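Local structure of tumour necrosis factor receptor (3ON9) at residues N7-E12 / F67-K72; S31-S36 / I52-S57; E86-S91 / T114-C119; L120-V125 / H145-L150. The protein probably dampens host immune defence by binding tumour necrosis factor and CC and CXC chemokines, and is represented here by its SECRET domain, a chemokine-binding beta-sandwich. One frame throughout, in Å; residues are numbered along the deposited sequence. Where two conformers were deposited one is given.

In the fold
From the N terminus, strand 8-16 enters the five-stranded antiparallel sheet, and contact 1 pairs its start with the end of strand 62-69, closing the first long loop of the chain. Contact 2 lies wholly within that loop: there 31-36, on the six-stranded mixed sheet, faces 52-57, on the neighbour of strand 62-69, so the two sheets meet. Phe67 of contact 1 packs on Ile33 of contact 2. Contact 3 follows in series, joining parallel strands 82-89 and 110-116 of the mixed sheet. Contact 4 opens at the very next residue and fastens the loop after edge strand 140-145 to strand 122-130; Leu123 packs on Ile87 and Val115 of contact 3 across the sandwich.

Contact 1. Residues N7-E12 / F67-K72; sequences NSIDVE and FFTNDK
Thr69 holds OG1 between its own backbone N and carbonyl carbon (chi1 68°), which turns the hydroxyl to the amide of Ile9 and leaves CG2 beside the isoleucine, 3.7 Å from Ile9 CB. Ile9 N donates to Thr69 OG1 at 3.0 Å in an almost straight bond (170°), while Thr69 N returns a bond to Ile9 O. Thr69 OG1 gives its own proton to Asn70 O at 2.8 Å, the hydroxyl standing above the plane of that carbonyl. The carbonyl that a regular antiparallel ladder would offer Ile9 N, Thr69 O, is instead bound by a water 2.7 Å away that also contacts Ser8 OG. Further along, Val11 and Phe67 form a complete hydrogen-bonded pair, with Val11 N 2.8 Å from Phe67 O. Val11 CG1 meets the Phe67 ring obliquely, and that ring reaches on to Ser31 and Ile33 of the other sheet. Asn7, whose OD1 is bound by Thr132 N, shares a classic beta bulge with Ser8 opposite Ala130. By accepting from Ile9 N, Thr69 OG1 takes the place of a main-chain carbonyl, carrying the pairing one step further as segment 67-72 leaves the sheet.

Contact 2. Residues S31-S36 / I52-S57; sequences STISTS and IGDYYS
Ile33 spreads its branches over three consecutive residues of the facing strand. CD1 lies 3.6 Å from Tyr55 O, CG1 approaches Asp54 OD2 at 3.7 Å, and CG2 rests 4.0 Å from Tyr56 CB. Toward Asp54 the approach is tip to tip, whereas Ile33 and Tyr56 slant past each other. Tyr56 CG is anti to the backbone N (chi1 173°), and from there the ring extends to Thr35. Thr35 CG2 sits 3.7 Å from Tyr56 CZ, the two side chains crossing at about a right angle. A water then joins their polar ends, 2.7 Å from Thr35 OG1 and 2.9 Å from Tyr56 OH, to which it donates. Each of these ends has a further partner: Tyr56 OH bonds to Lys20 O, and Thr35 OG1 to Leu38 N. Asp54 OD2, bordering the apolar patch around Ile33, is bound to Ser25 OG.

No hydrogen bond links the two segments directly. Their strand axes pass 8.4 Å apart with their directions only 17° from parallel, the face-to-face spacing of two sheets in a beta-sandwich. Strand 30-34 contributes from the mixed sheet and strand 51-59 from the edge of the antiparallel one; Phe67 of adjoining strand 62-69 also packs on Asp54, and Met15 of strand 8-16 meets Tyr56.

Contact 3. Residues E86-S91 / T114-C119; sequences EIKCNS and TVVGDC
Cys89 and Cys119 are joined by a disulfide, SG to SG 2.0 Å, with a negative C-S-S-C torsion of -79°. The two halves reach it differently: Cys89 SG stands beside its backbone N, anti to the carbonyl carbon (chi1 -66°), whereas Cys119 SG is wedged between N and the carbonyl carbon (chi1 65°). Gly117 passes close by, in a backbone shape suited to a residue without a side chain; a beta carbon on it would collide with Cys89 CB.

Lys88 leaves the backbone with CG anti to N and then bends at its second and fourth torsions. Its CD thereby lies across Val116, 3.7 Å from Val116 CB, while the amine doubles back and Lys88 NZ donates to Cys89 O at 3.0 Å. On the same face the extended Glu86 passes obliquely over the other branch, with CG 4.0 Å from Val116 CG2.

These side chains are set by a parallel ladder between strands 82-89 and 110-116, a pairing within the otherwise antiparallel mixed sheet of the sandwich. Ile87 N donates to Thr114 O at 2.9 Å, Val116 N to Ile87 O, and Cys89 N to Val116 O, the last made by the amide of the disulfide-bonded Cys89 itself.

Ile87 and Val115 occupy the opposite face. Ile87 CD1 comes within 3.7 Å of Thr114 O, and Val115 CG2 lies 3.7 Å from Ile87 O. Leu38 of the adjoining strand 38-45 packs against Ile87 and both cysteines, while Arg96 of strand 95-97 touches Val115.

Contact 4. Residues L120-V125 / H145-L150; sequences LSNLDV and HTSYIL
Asp124 and His145 form an antiparallel, non-hydrogen-bonded pair, their CA atoms 4.5 Å apart, and one step on Thr146 N donates to Leu123 O at 3.0 Å before segment 145-150 turns away from the strand. Thr146 OG1 accepts from Leu123 N at 3.0 Å, though this bond is noticeably bent.

Asp124 binds the turning chain with both oxygens. His145 ND1 donates to Asp124 OD1 at 2.7 Å; the aspartate lies at the edge of the imidazole, but the donor stands 53° out of the carboxylate plane, the two flat groups being turned 75° apart. Leu150 N meets Asp124 OD2 on its syn side at 2.8 Å, and a water links that oxygen to Leu150 O. With the imidazole, the amide and this water as donors, the buried carboxylate is well supplied, and its proximity may favour a protonated imidazole. Ile149 CG1 covers one ring face, 3.6 Å above its centre.

Asn122 holds the chain at Tyr148: ND2 donates to Tyr148 O at 2.9 Å, nearly straight and in the plane of the amide. Leu150 slants past the Asn122 side chain, Leu150 CD2 3.7 Å from Asn122 CB.

The loop after edge strand 140-145 is in this way fastened to its sheet neighbour 122-130. On that strand's other side lies strand 8-16, whose Tyr16 faces the classic beta bulge formed by Ser121 and Asn122, while Leu123 reaches Met15 and, across the sandwich, Val115 of strand 110-116.

Contact 1. Residues N7-E12 / F67-K72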
loop_
_atom_site.group_PDB
_atom_site.type_symbol
_atom_site.label_atom_id
_atom_site.label_comp_id
_atom_site.label_asym_id
_atom_site.label_seq_id
_atom_site.Cartn_x
_atom_site.Cartn_y
_atom_site.Cartn_z
ATOM N N ASN A 7 15.734 -3.660 1.853
ATOM C CA ASN A 7 15.782 -2.706 2.957
ATOM C C ASN A 7 14.719 -1.626 2.808
ATOM O O ASN A 7 14.713 -0.654 3.551
ATOM C CB ASN A 7 17.176 -2.066 3.108
ATOM C CG ASN A 7 17.684 -1.441 1.822
ATOM O OD1 ASN A 7 17.019 -1.482 0.800
ATOM N ND2 ASN A 7 18.874 -0.855 1.874
ATOM N N SER A 8 13.830 -1.810 1.833
ATOM C CA SER A 8 12.826 -0.800 1.519
ATOM C C SER A 8 11.505 -1.469 1.171
ATOM O O SER A 8 11.486 -2.410 0.386
ATOM C CB SER A 8 13.287 0.018 0.308
ATOM O OG SER A 8 12.275 0.913 -0.126
ATOM N N ILE A 9 10.408 -0.987 1.756
ATOM C CA ILE A 9 9.074 -1.442 1.367
ATOM C C ILE A 9 8.235 -0.225 1.017
ATOM O O ILE A 9 8.199 0.755 1.768
ATOM C CB ILE A 9 8.333 -2.240 2.476
ATOM C CG1 ILE A 9 9.235 -3.298 3.103
ATOM C CG2 ILE A 9 7.094 -2.927 1.894
ATOM C CD1 ILE A 9 8.571 -4.063 4.255
ATOM N N ASP A 10 7.567 -0.315 -0.128
ATOM C CA ASP A 10 6.721 0.735 -0.661
ATOM C C ASP A 10 5.358 0.097 -0.870
ATOM O O ASP A 10 5.255 -0.976 -1.458
ATOM C CB ASP A 10 7.326 1.232 -1.987
ATOM C CG ASP A 10 6.314 1.915 -2.888
ATOM O OD1 ASP A 10 6.110 3.133 -2.726
ATOM O OD2 ASP A 10 5.749 1.227 -3.771
ATOM N N VAL A 11 4.319 0.722 -0.326
ATOM C CA VAL A 11 2.958 0.266 -0.535
ATOM C C VAL A 11 2.187 1.417 -1.162
ATOM O O VAL A 11 2.192 2.521 -0.632
ATOM C CB VAL A 11 2.299 -0.166 0.801
ATOM C CG1 VAL A 11 0.852 -0.582 0.563
ATOM C CG2 VAL A 11 3.085 -1.305 1.434
ATOM N N GLU A 12 1.560 1.164 -2.310
ATOM C CA GLU A 12 0.782 2.175 -3.014
ATOM C C GLU A 12 -0.628 1.677 -3.209
ATOM O O GLU A 12 -0.835 0.520 -3.575
ATOM C CB GLU A 12 1.368 2.459 -4.396
ATOM C CG GLU A 12 2.794 2.938 -4.390
ATOM C CD GLU A 12 3.461 2.746 -5.742
ATOM O OE1 GLU A 12 2.982 3.332 -6.742
ATOM O OE2 GLU A 12 4.458 1.997 -5.803
ATOM N N PHE A 67 2.087 3.952 1.846
ATOM C CA PHE A 67 2.936 3.948 3.039
ATOM C C PHE A 67 4.334 3.530 2.589
ATOM O O PHE A 67 4.470 2.738 1.663
ATOM C CB PHE A 67 2.467 2.914 4.063
ATOM C CG PHE A 67 1.002 2.972 4.411
ATOM C CD1 PHE A 67 0.593 3.518 5.624
ATOM C CD2 PHE A 67 0.045 2.421 3.564
ATOM C CE1 PHE A 67 -0.744 3.554 5.974
ATOM C CE2 PHE A 67 -1.294 2.443 3.897
ATOM C CZ PHE A 67 -1.694 3.018 5.110
ATOM N N PHE A 68 5.378 4.026 3.247
ATOM C CA PHE A 68 6.721 3.578 2.899
ATOM C C PHE A 68 7.642 3.570 4.103
ATOM O O PHE A 68 7.381 4.229 5.109
ATOM C CB PHE A 68 7.315 4.443 1.783
ATOM C CG PHE A 68 7.432 5.891 2.149
ATOM C CD1 PHE A 68 8.609 6.392 2.689
ATOM C CD2 PHE A 68 6.362 6.745 1.971
ATOM C CE1 PHE A 68 8.715 7.738 3.035
ATOM C CE2 PHE A 68 6.456 8.085 2.308
ATOM C CZ PHE A 68 7.638 8.581 2.849
ATOM N N THR A 69 8.721 2.809 3.988
ATOM C CA THR A 69 9.640 2.620 5.096
ATOM C C THR A 69 10.890 3.456 4.967
ATOM O O THR A 69 11.234 3.957 3.904
ATOM C CB THR A 69 10.134 1.157 5.165
ATOM O OG1 THR A 69 10.963 0.879 4.022
ATOM C CG2 THR A 69 8.977 0.199 5.188
ATOM N N ASN A 70 11.581 3.570 6.087
ATOM C CA ASN A 70 12.982 3.918 6.092
ATOM C C ASN A 70 13.719 2.903 5.221
ATOM O O ASN A 70 13.335 1.738 5.173
ATOM C CB ASN A 70 13.484 3.845 7.531
ATOM C CG ASN A 70 14.988 3.985 7.634
ATOM O OD1 ASN A 70 15.582 4.874 7.024
ATOM N ND2 ASN A 70 15.612 3.112 8.415
ATOM N N ASP A 71 14.761 3.332 4.521
ATOM C CA ASP A 71 15.475 2.407 3.655
ATOM C C ASP A 71 16.902 2.086 4.097
ATOM O O ASP A 71 17.721 1.679 3.279
ATOM C CB ASP A 71 15.439 2.894 2.198
ATOM C CG ASP A 71 16.009 4.291 2.028
ATOM O OD1 ASP A 71 15.933 4.825 0.902
ATOM O OD2 ASP A 71 16.527 4.860 3.018
ATOM N N LYS A 72 17.189 2.233 5.389
ATOM C CA LYS A 72 18.550 2.024 5.898
ATOM C C LYS A 72 18.805 0.672 6.572
ATOM O O LYS A 72 19.958 0.302 6.801
ATOM C CB LYS A 72 18.956 3.166 6.839
ATOM C CG LYS A 72 18.853 4.552 6.213
ATOM C CD LYS A 72 19.615 4.634 4.897
ATOM C CE LYS A 72 19.193 5.854 4.078
ATOM N NZ LYS A 72 19.558 5.727 2.633
HETATM O O HOH W 1 20.823 -0.247 3.944
HETATM O O HOH W 2 11.865 3.011 1.402
#

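Contact 2. Residues S31-S36 / I52-S57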
loop_
_atom_site.group_PDB
_atom_site.type_symbol
_atom_site.label_atom_id
_atom_site.label_comp_id
_atom_site.label_asym_id
_atom_site.label_seq_id
_atom_site.Cartn_x
_atom_site.Cartn_y
_atom_site.Cartn_z
ATOM N N SER A 31 -0.992 0.426 10.703
ATOM C CA SER A 31 -0.998 1.794 10.210
ATOM C C SER A 31 -2.257 2.071 9.398
ATOM O O SER A 31 -2.686 1.238 8.593
ATOM C CB SER A 31 0.242 2.045 9.349
ATOM O OG SER A 31 1.444 1.894 10.089
ATOM N N THR A 32 -2.853 3.243 9.606
ATOM C CA THR A 32 -4.061 3.588 8.871
ATOM C C THR A 32 -3.998 4.934 8.166
ATOM O O THR A 32 -3.410 5.899 8.676
ATOM C CB THR A 32 -5.316 3.550 9.772
ATOM O OG1 THR A 32 -5.096 4.350 10.944
ATOM C CG2 THR A 32 -5.659 2.113 10.182
ATOM N N ILE A 33 -4.609 4.979 6.986
ATOM C CA ILE A 33 -5.014 6.229 6.359
ATOM C C ILE A 33 -6.523 6.163 6.256
ATOM O O ILE A 33 -7.052 5.178 5.768
ATOM C CB ILE A 33 -4.428 6.355 4.938
ATOM C CG1 ILE A 33 -2.895 6.389 4.991
ATOM C CG2 ILE A 33 -5.020 7.569 4.221
ATOM C CD1 ILE A 33 -2.222 6.032 3.643
ATOM N N SER A 34 -7.236 7.183 6.727
ATOM C CA SER A 34 -8.693 7.144 6.635
ATOM C C SER A 34 -9.313 8.468 6.229
ATOM O O SER A 34 -8.903 9.533 6.697
ATOM C CB SER A 34 -9.313 6.697 7.972
ATOM O OG SER A 34 -10.664 6.311 7.761
ATOM N N THR A 35 -10.309 8.389 5.355
ATOM C CA THR A 35 -11.229 9.497 5.147
ATOM C C THR A 35 -12.516 9.047 5.817
ATOM O O THR A 35 -12.538 8.002 6.469
ATOM C CB THR A 35 -11.492 9.750 3.655
ATOM O OG1 THR A 35 -12.129 8.601 3.074
ATOM C CG2 THR A 35 -10.187 10.011 2.937
ATOM N N SER A 36 -13.585 9.814 5.668
ATOM C CA SER A 36 -14.851 9.417 6.261
ATOM C C SER A 36 -15.535 8.343 5.424
ATOM O O SER A 36 -16.588 7.847 5.813
ATOM C CB SER A 36 -15.783 10.616 6.397
ATOM O OG SER A 36 -16.003 11.229 5.137
ATOM N N ILE A 52 7.507 4.736 8.026
ATOM C CA ILE A 52 7.744 6.071 8.567
ATOM C C ILE A 52 6.878 7.161 7.971
ATOM O O ILE A 52 6.789 8.255 8.532
ATOM C CB ILE A 52 9.213 6.520 8.379
ATOM C CG1 ILE A 52 9.593 6.537 6.895
ATOM C CG2 ILE A 52 10.168 5.641 9.203
ATOM C CD1 ILE A 52 10.993 7.042 6.646
ATOM N N GLY A 53 6.258 6.889 6.831
ATOM C CA GLY A 53 5.512 7.941 6.168
ATOM C C GLY A 53 4.358 7.406 5.365
ATOM O O GLY A 53 4.330 6.226 5.006
ATOM N N ASP A 54 3.402 8.282 5.090
ATOM C CA ASP A 54 2.296 7.928 4.217
ATOM C C ASP A 54 1.759 9.144 3.498
ATOM O O ASP A 54 2.197 10.263 3.746
ATOM C CB ASP A 54 1.186 7.185 4.965
ATOM C CG ASP A 54 0.645 7.945 6.151
ATOM O OD1 ASP A 54 0.761 9.192 6.208
ATOM O OD2 ASP A 54 0.093 7.263 7.035
ATOM N N TYR A 55 0.812 8.922 2.592
ATOM C CA TYR A 55 0.263 10.030 1.823
ATOM C C TYR A 55 -1.074 9.639 1.218
ATOM O O TYR A 55 -1.384 8.459 1.106
ATOM C CB TYR A 55 1.243 10.475 0.727
ATOM C CG TYR A 55 1.648 9.381 -0.234
ATOM C CD1 TYR A 55 0.931 9.156 -1.407
ATOM C CD2 TYR A 55 2.733 8.556 0.037
ATOM C CE1 TYR A 55 1.299 8.160 -2.286
ATOM C CE2 TYR A 55 3.104 7.553 -0.833
ATOM C CZ TYR A 55 2.381 7.354 -1.998
ATOM O OH TYR A 55 2.757 6.344 -2.871
ATOM N N TYR A 56 -1.860 10.651 0.858
ATOM C CA TYR A 56 -3.161 10.484 0.228
ATOM C C TYR A 56 -3.424 11.802 -0.486
ATOM O O TYR A 56 -3.559 12.852 0.148
ATOM C CB TYR A 56 -4.239 10.195 1.294
ATOM C CG TYR A 56 -5.658 10.178 0.767
ATOM C CD1 TYR A 56 -6.204 9.022 0.223
ATOM C CD2 TYR A 56 -6.455 11.317 0.822
ATOM C CE1 TYR A 56 -7.510 9.007 -0.275
ATOM C CE2 TYR A 56 -7.751 11.311 0.332
ATOM C CZ TYR A 56 -8.276 10.150 -0.206
ATOM O OH TYR A 56 -9.571 10.142 -0.677
ATOM N N SER A 57 -3.457 11.759 -1.811
ATOM C CA SER A 57 -3.522 12.972 -2.608
ATOM C C SER A 57 -4.486 12.763 -3.767
ATOM O O SER A 57 -4.482 11.700 -4.408
ATOM C CB SER A 57 -2.122 13.335 -3.118
ATOM O OG SER A 57 -2.131 14.598 -3.752
HETATM O O HOH W 3 -11.830 8.691 0.392
#

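Contact 3. Residues E86-S91 / T114-C119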
loop_
_atom_site.group_PDB
_atom_site.type_symbol
_atom_site.label_atom_id
_atom_site.label_comp_id
_atom_site.label_asym_id
_atom_site.label_seq_id
_atom_site.Cartn_x
_atom_site.Cartn_y
_atom_site.Cartn_z
ATOM N N GLU A 86 -5.826 -3.880 4.004
ATOM C CA GLU A 86 -7.267 -3.942 3.835
ATOM C C GLU A 86 -7.785 -2.570 3.452
ATOM O O GLU A 86 -7.423 -1.564 4.070
ATOM C CB GLU A 86 -7.936 -4.400 5.139
ATOM C CG GLU A 86 -9.462 -4.343 5.103
ATOM C CD GLU A 86 -10.080 -4.264 6.498
ATOM O OE1 GLU A 86 -10.532 -5.318 7.002
ATOM O OE2 GLU A 86 -10.097 -3.160 7.098
ATOM N N ILE A 87 -8.608 -2.529 2.405
ATOM C CA ILE A 87 -9.293 -1.307 2.013
ATOM C C ILE A 87 -10.766 -1.461 2.397
ATOM O O ILE A 87 -11.469 -2.334 1.868
ATOM C CB ILE A 87 -9.141 -1.033 0.494
ATOM C CG1 ILE A 87 -7.661 -0.834 0.116
ATOM C CG2 ILE A 87 -9.962 0.201 0.081
ATOM C CD1 ILE A 87 -6.861 -2.115 -0.094
ATOM N N LYS A 88 -11.226 -0.620 3.320
ATOM C CA LYS A 88 -12.574 -0.740 3.883
ATOM C C LYS A 88 -13.476 0.412 3.458
ATOM O O LYS A 88 -13.228 1.566 3.815
ATOM C CB LYS A 88 -12.501 -0.822 5.416
ATOM C CG LYS A 88 -13.836 -0.621 6.148
ATOM C CD LYS A 88 -14.840 -1.715 5.795
ATOM C CE LYS A 88 -15.951 -1.830 6.842
ATOM N NZ LYS A 88 -16.672 -0.534 7.069
ATOM N N CYS A 89 -14.511 0.085 2.675
ATOM C CA CYS A 89 -15.527 1.049 2.261
ATOM C C CYS A 89 -16.490 1.307 3.401
ATOM O O CYS A 89 -16.773 0.410 4.179
ATOM C CB CYS A 89 -16.360 0.506 1.094
ATOM S SG CYS A 89 -15.451 0.280 -0.469
ATOM N N ASN A 90 -17.034 2.516 3.444
ATOM C CA ASN A 90 -17.900 2.922 4.538
ATOM C C ASN A 90 -18.984 1.915 4.886
ATOM O O ASN A 90 -19.161 1.581 6.054
ATOM C CB ASN A 90 -18.530 4.286 4.264
ATOM C CG ASN A 90 -19.423 4.731 5.392
ATOM O OD1 ASN A 90 -18.939 5.157 6.456
ATOM N ND2 ASN A 90 -20.729 4.611 5.189
ATOM N N SER A 91 -19.720 1.424 3.899
ATOM C CA SER A 91 -20.804 0.491 4.201
ATOM C C SER A 91 -20.538 -0.912 3.661
ATOM O O SER A 91 -21.471 -1.669 3.381
ATOM C CB SER A 91 -22.139 1.036 3.691
ATOM O OG SER A 91 -22.569 2.131 4.488
ATOM N N THR A 114 -6.938 -7.201 0.820
ATOM C CA THR A 114 -8.362 -7.456 0.996
ATOM C C THR A 114 -9.143 -6.176 0.744
ATOM O O THR A 114 -8.660 -5.097 1.063
ATOM C CB THR A 114 -8.647 -7.910 2.438
ATOM O OG1 THR A 114 -8.097 -9.216 2.641
ATOM C CG2 THR A 114 -10.148 -7.936 2.718
ATOM N N VAL A 115 -10.344 -6.300 0.192
ATOM C CA VAL A 115 -11.229 -5.147 0.034
ATOM C C VAL A 115 -12.591 -5.492 0.643
ATOM O O VAL A 115 -13.047 -6.638 0.545
ATOM C CB VAL A 115 -11.366 -4.717 -1.449
ATOM C CG1 VAL A 115 -11.852 -5.887 -2.322
ATOM C CG2 VAL A 115 -12.280 -3.521 -1.577
ATOM N N VAL A 116 -13.217 -4.513 1.297
ATOM C CA VAL A 116 -14.506 -4.707 1.954
ATOM C C VAL A 116 -15.499 -3.692 1.384
ATOM O O VAL A 116 -15.405 -2.489 1.640
ATOM C CB VAL A 116 -14.401 -4.573 3.505
ATOM C CG1 VAL A 116 -15.697 -5.034 4.158
ATOM C CG2 VAL A 116 -13.210 -5.389 4.058
ATOM N N GLY A 117 -16.436 -4.180 0.577
ATOM C CA GLY A 117 -17.379 -3.309 -0.099
ATOM C C GLY A 117 -17.042 -3.079 -1.566
ATOM O O GLY A 117 -15.968 -3.443 -2.039
ATOM N N ASP A 118 -17.965 -2.447 -2.276
ATOM C CA ASP A 118 -17.811 -2.233 -3.703
ATOM C C ASP A 118 -17.867 -0.756 -4.077
ATOM O O ASP A 118 -18.328 -0.400 -5.169
ATOM C CB ASP A 118 -18.879 -3.021 -4.464
ATOM C CG ASP A 118 -20.291 -2.652 -4.045
ATOM O OD1 ASP A 118 -20.454 -1.769 -3.171
ATOM O OD2 ASP A 118 -21.244 -3.249 -4.592
ATOM N N CYS A 119 -17.369 0.102 -3.189
ATOM C CA CYS A 119 -17.436 1.543 -3.395
ATOM C C CYS A 119 -16.450 2.037 -4.456
ATOM O O CYS A 119 -16.582 3.157 -4.954
ATOM C CB CYS A 119 -17.219 2.302 -2.075
ATOM S SG CYS A 119 -15.572 2.118 -1.319
#

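Contact 4. Residues L120-V125 / H145-L150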
loop_
_atom_site.group_PDB
_atom_site.type_symbol
_atom_site.label_atom_id
_atom_site.label_comp_id
_atom_site.label_asym_id
_atom_site.label_seq_id
_atom_site.Cartn_x
_atom_site.Cartn_y
_atom_site.Cartn_z
ATOM N N LEU A 120 -15.471 1.206 -4.807
ATOM C CA LEU A 120 -14.496 1.613 -5.826
ATOM C C LEU A 120 -14.734 0.953 -7.177
ATOM O O LEU A 120 -14.942 -0.254 -7.255
ATOM C CB LEU A 120 -13.064 1.314 -5.378
ATOM C CG LEU A 120 -12.603 2.036 -4.109
ATOM C CD1 LEU A 120 -11.187 1.596 -3.758
ATOM C CD2 LEU A 120 -12.672 3.545 -4.283
ATOM N N SER A 121 -14.686 1.756 -8.238
ATOM C CA SER A 121 -14.725 1.225 -9.599
ATOM C C SER A 121 -13.333 0.772 -10.045
ATOM O O SER A 121 -13.212 -0.125 -10.873
ATOM C CB SER A 121 -15.295 2.266 -10.566
ATOM O OG SER A 121 -14.428 3.361 -10.723
ATOM N N ASN A 122 -12.285 1.382 -9.491
ATOM C CA ASN A 122 -10.915 0.956 -9.774
ATOM C C ASN A 122 -10.105 0.974 -8.492
ATOM O O ASN A 122 -10.132 1.958 -7.766
ATOM C CB ASN A 122 -10.207 1.894 -10.770
ATOM C CG ASN A 122 -11.008 2.149 -12.034
ATOM O OD1 ASN A 122 -12.059 2.792 -12.002
ATOM N ND2 ASN A 122 -10.483 1.684 -13.173
ATOM N N LEU A 123 -9.383 -0.109 -8.235
ATOM C CA LEU A 123 -8.507 -0.197 -7.073
ATOM C C LEU A 123 -7.236 -0.887 -7.522
ATOM O O LEU A 123 -7.279 -2.020 -8.005
ATOM C CB LEU A 123 -9.176 -1.011 -5.964
ATOM C CG LEU A 123 -8.315 -1.417 -4.759
ATOM C CD1 LEU A 123 -7.669 -0.181 -4.097
ATOM C CD2 LEU A 123 -9.129 -2.212 -3.742
ATOM N N ASP A 124 -6.104 -0.204 -7.370
ATOM C CA ASP A 124 -4.802 -0.773 -7.700
ATOM C C ASP A 124 -3.966 -0.774 -6.431
ATOM O O ASP A 124 -3.946 0.219 -5.698
ATOM C CB ASP A 124 -4.074 0.082 -8.746
ATOM C CG ASP A 124 -4.858 0.252 -10.029
ATOM O OD1 ASP A 124 -5.400 -0.740 -10.545
ATOM O OD2 ASP A 124 -4.911 1.392 -10.523
ATOM N N VAL A 125 -3.265 -1.874 -6.183
ATOM C CA VAL A 125 -2.338 -1.954 -5.069
ATOM C C VAL A 125 -0.984 -2.441 -5.573
ATOM O O VAL A 125 -0.909 -3.373 -6.377
ATOM C CB VAL A 125 -2.864 -2.911 -3.992
ATOM C CG1 VAL A 125 -1.822 -3.118 -2.902
ATOM C CG2 VAL A 125 -4.143 -2.344 -3.408
ATOM N N HIS A 145 -5.033 -5.441 -9.274
ATOM C CA HIS A 145 -5.943 -4.526 -9.959
ATOM C C HIS A 145 -7.359 -5.092 -10.002
ATOM O O HIS A 145 -7.548 -6.227 -10.443
ATOM C CB HIS A 145 -5.482 -4.299 -11.411
ATOM C CG HIS A 145 -4.044 -3.906 -11.540
ATOM N ND1 HIS A 145 -3.569 -2.678 -11.129
ATOM C CD2 HIS A 145 -2.977 -4.574 -12.041
ATOM C CE1 HIS A 145 -2.272 -2.611 -11.361
ATOM N NE2 HIS A 145 -1.887 -3.750 -11.920
ATOM N N THR A 146 -8.349 -4.315 -9.564
ATOM C CA THR A 146 -9.745 -4.761 -9.668
ATOM C C THR A 146 -10.370 -4.479 -11.025
ATOM O O THR A 146 -11.351 -5.122 -11.406
ATOM C CB THR A 146 -10.642 -4.130 -8.589
ATOM O OG1 THR A 146 -10.706 -2.706 -8.772
ATOM C CG2 THR A 146 -10.096 -4.443 -7.196
ATOM N N SER A 147 -9.812 -3.512 -11.743
ATOM C CA SER A 147 -10.352 -3.098 -13.028
ATOM C C SER A 147 -9.230 -2.494 -13.858
ATOM O O SER A 147 -8.075 -2.914 -13.741
ATOM C CB SER A 147 -11.486 -2.094 -12.821
ATOM O OG SER A 147 -12.183 -1.823 -14.034
ATOM N N TYR A 148 -9.567 -1.524 -14.701
ATOM C CA TYR A 148 -8.555 -0.839 -15.494
ATOM C C TYR A 148 -7.548 -0.181 -14.573
ATOM O O TYR A 148 -7.910 0.326 -13.498
ATOM C CB TYR A 148 -9.186 0.196 -16.431
ATOM C CG TYR A 148 -10.155 -0.405 -17.416
ATOM C CD1 TYR A 148 -9.698 -1.176 -18.474
ATOM C CD2 TYR A 148 -11.519 -0.204 -17.282
ATOM C CE1 TYR A 148 -10.579 -1.738 -19.388
ATOM C CE2 TYR A 148 -12.409 -0.750 -18.188
ATOM C CZ TYR A 148 -11.934 -1.518 -19.234
ATOM O OH TYR A 148 -12.827 -2.061 -20.136
ATOM N N ILE A 149 -6.288 -0.198 -14.990
ATOM C CA ILE A 149 -5.196 0.341 -14.186
ATOM C C ILE A 149 -5.146 1.860 -14.256
ATOM O O ILE A 149 -5.055 2.440 -15.338
ATOM C CB ILE A 149 -3.851 -0.239 -14.657
ATOM C CG1 ILE A 149 -3.895 -1.769 -14.601
ATOM C CG2 ILE A 149 -2.710 0.316 -13.810
ATOM C CD1 ILE A 149 -2.661 -2.433 -15.151
ATOM N N LEU A 150 -5.219 2.498 -13.089
ATOM C CA LEU A 150 -5.243 3.955 -12.986
ATOM C C LEU A 150 -3.883 4.581 -13.263
ATOM O O LEU A 150 -2.851 4.076 -12.816
ATOM C CB LEU A 150 -5.705 4.359 -11.584
ATOM C CG LEU A 150 -7.116 3.920 -11.217
ATOM C CD1 LEU A 150 -7.347 4.064 -9.697
ATOM C CD2 LEU A 150 -8.158 4.688 -12.043
HETATM O O HOH W 4 -13.149 -2.269 -7.889
HETATM O O HOH W 5 -13.900 0.368 -14.003
HETATM O O HOH W 6 -8.119 -1.065 -11.065
HETATM O O HOH W 7 -2.482 2.476 -10.598
#